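Local structure of lysozyme, putative (Bacillus anthracis, 2WAG) at residues K44-S49 with A72-S77. The protein probably cleaves the glycan strands of bacterial cell-wall peptidoglycan, as a family GH25 lysozyme. Residues are numbered along the deposited sequence; the frame is centred on the assembly and turned at random.
Sequences KATEGS and AYHFFS. With SO4 (sulfate ion), chain G.
With its CG between backbone N and carbonyl carbon (chi1 77°), Y73 swings its ring back across the strand to K44, whose CB sits over one ring face, a CH-pi contact 3.8 Å from the centroid. K44 itself starts anti (chi1 -175°) and stays extended, taking NZ along the sheet to E47 OE1, a 2.8 Å salt bridge that joins residues on the same face of one strand. The E47 carboxylate runs beside F75, its plane turned 39° from the ring and OE2 3.4 Å from F75 CD2. Here the acid and the amine also meet S3, S4 and H5 of the second subunit, in its tag-bearing N-terminal tail.

Underneath, the strands are parallel, and A45 inserts a beta bulge. A45 N bonds to Y73 O, then F75 N to T46 O at 2.8 Å, and G48 N to F75 O. On the other face, the H74 ring lies edge-on to the chain after the strand: NE2 donates to a lone pair of G48 O in the plane of both groups, at 3.1 Å. Beyond, S49 N donates to a sulfate ion probably picked up from the crystal medium; S77 OG lies doubtfully close to it. This illustrates how neighbouring strands of a TIM-type barrel, as in GH25 enzymes, present polar residues at their C-terminal ends, the side where such barrels carry their active site.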
loop_
_atom_site.group_PDB
_atom_site.type_symbol
_atom_site.label_atom_id
_atom_site.label_comp_id
_atom_site.label_asym_id
_atom_site.label_seq_id
_atom_site.Cartn_x
_atom_site.Cartn_y
_atom_site.Cartn_z
ATOM N N LYS A 44 -14.598 -0.805 -7.961
ATOM C CA LYS A 44 -14.115 0.120 -8.994
ATOM C C LYS A 44 -14.831 -0.139 -10.317
ATOM O O LYS A 44 -14.854 -1.283 -10.790
ATOM C CB LYS A 44 -12.622 -0.030 -9.227
ATOM C CG LYS A 44 -12.126 1.016 -10.220
ATOM C CD LYS A 44 -10.615 0.922 -10.444
ATOM C CE LYS A 44 -10.167 1.930 -11.500
ATOM N NZ LYS A 44 -8.708 1.780 -11.779
ATOM N N ALA A 45 -15.398 0.923 -10.906
ATOM C CA ALA A 45 -16.009 0.838 -12.226
ATOM C C ALA A 45 -15.121 1.447 -13.289
ATOM O O ALA A 45 -14.797 0.788 -14.274
ATOM C CB ALA A 45 -17.370 1.537 -12.211
ATOM N N THR A 46 -14.768 2.709 -13.111
ATOM C CA THR A 46 -14.161 3.502 -14.170
ATOM C C THR A 46 -12.969 4.285 -13.639
ATOM O O THR A 46 -12.813 4.512 -12.408
ATOM C CB THR A 46 -15.196 4.484 -14.775
ATOM O OG1 THR A 46 -15.895 5.141 -13.710
ATOM C CG2 THR A 46 -16.196 3.747 -15.593
ATOM N N GLU A 47 -12.134 4.735 -14.573
ATOM C CA GLU A 47 -11.052 5.651 -14.264
ATOM C C GLU A 47 -10.913 6.637 -15.402
ATOM O O GLU A 47 -10.991 6.254 -16.575
ATOM C CB GLU A 47 -9.721 4.913 -13.988
ATOM C CG GLU A 47 -8.557 5.863 -13.699
ATOM C CD GLU A 47 -7.324 5.181 -13.137
ATOM O OE1 GLU A 47 -7.336 3.955 -12.934
ATOM O OE2 GLU A 47 -6.332 5.902 -12.916
ATOM N N GLY A 48 -10.720 7.906 -15.067
ATOM C CA GLY A 48 -10.546 8.931 -16.095
ATOM C C GLY A 48 -11.678 8.970 -17.096
ATOM O O GLY A 48 -12.828 8.694 -16.775
ATOM N N SER A 49 -11.385 9.328 -18.337
ATOM C CA SER A 49 -12.502 9.572 -19.240
ATOM C C SER A 49 -12.746 8.389 -20.187
ATOM O O SER A 49 -13.671 8.456 -20.976
ATOM C CB SER A 49 -12.382 10.950 -19.966
ATOM O OG SER A 49 -12.585 12.082 -19.098
ATOM N N ALA A 72 -20.411 1.715 -6.423
ATOM C CA ALA A 72 -19.289 1.748 -7.372
ATOM C C ALA A 72 -18.476 3.005 -7.179
ATOM O O ALA A 72 -19.006 4.033 -6.765
ATOM C CB ALA A 72 -19.820 1.688 -8.810
ATOM N N TYR A 73 -17.185 2.929 -7.497
ATOM C CA TYR A 73 -16.348 4.114 -7.463
ATOM C C TYR A 73 -15.688 4.424 -8.794
ATOM O O TYR A 73 -15.441 3.532 -9.621
ATOM C CB TYR A 73 -15.321 4.082 -6.322
ATOM C CG TYR A 73 -14.073 3.231 -6.449
ATOM C CD1 TYR A 73 -12.921 3.724 -7.069
ATOM C CD2 TYR A 73 -14.010 1.982 -5.821
ATOM C CE1 TYR A 73 -11.747 2.969 -7.066
ATOM C CE2 TYR A 73 -12.835 1.230 -5.794
ATOM C CZ TYR A 73 -11.714 1.732 -6.434
ATOM O OH TYR A 73 -10.523 1.038 -6.449
ATOM N N HIS A 74 -15.404 5.714 -8.964
ATOM C CA HIS A 74 -14.655 6.238 -10.081
ATOM C C HIS A 74 -13.297 6.698 -9.585
ATOM O O HIS A 74 -13.211 7.429 -8.605
ATOM C CB HIS A 74 -15.350 7.488 -10.627
ATOM C CG HIS A 74 -14.663 8.035 -11.832
ATOM N ND1 HIS A 74 -13.819 9.129 -11.828
ATOM C CD2 HIS A 74 -14.679 7.574 -13.096
ATOM C CE1 HIS A 74 -13.348 9.318 -13.055
ATOM N NE2 HIS A 74 -13.871 8.397 -13.843
ATOM N N PHE A 75 -12.229 6.285 -10.270
ATOM C CA PHE A 75 -10.908 6.769 -9.919
ATOM C C PHE A 75 -10.622 8.045 -10.731
ATOM O O PHE A 75 -10.520 8.003 -11.954
ATOM C CB PHE A 75 -9.848 5.682 -10.128
ATOM C CG PHE A 75 -8.544 6.002 -9.472
ATOM C CD1 PHE A 75 -8.145 5.347 -8.300
ATOM C CD2 PHE A 75 -7.728 6.986 -9.990
ATOM C CE1 PHE A 75 -6.932 5.679 -7.690
ATOM C CE2 PHE A 75 -6.530 7.319 -9.393
ATOM C CZ PHE A 75 -6.128 6.662 -8.238
ATOM N N PHE A 76 -10.535 9.175 -10.043
ATOM C CA PHE A 76 -10.407 10.481 -10.682
ATOM C C PHE A 76 -9.091 10.670 -11.427
ATOM O O PHE A 76 -8.031 10.248 -10.946
ATOM C CB PHE A 76 -10.554 11.546 -9.591
ATOM C CG PHE A 76 -10.627 12.968 -10.093
ATOM C CD1 PHE A 76 -11.753 13.445 -10.752
ATOM C CD2 PHE A 76 -9.567 13.839 -9.858
ATOM C CE1 PHE A 76 -11.796 14.795 -11.205
ATOM C CE2 PHE A 76 -9.624 15.169 -10.262
ATOM C CZ PHE A 76 -10.724 15.636 -10.939
ATOM N N SER A 77 -9.170 11.307 -12.592
ATOM C CA SER A 77 -8.007 11.728 -13.349
ATOM C C SER A 77 -7.837 13.237 -13.250
ATOM O O SER A 77 -8.807 13.994 -13.358
ATOM C CB SER A 77 -8.166 11.349 -14.814
ATOM O OG SER A 77 -7.119 11.955 -15.558
HETATM S S SO4 G . -7.521 10.471 -18.723
HETATM O O1 SO4 G . -6.620 9.805 -17.798
HETATM O O2 SO4 G . -8.811 9.894 -19.082
HETATM O O3 SO4 G . -6.860 11.195 -19.818
HETATM O O4 SO4 G . -7.955 11.596 -17.861
HETATM O O HOH W 1 -6.613 8.536 -13.213
#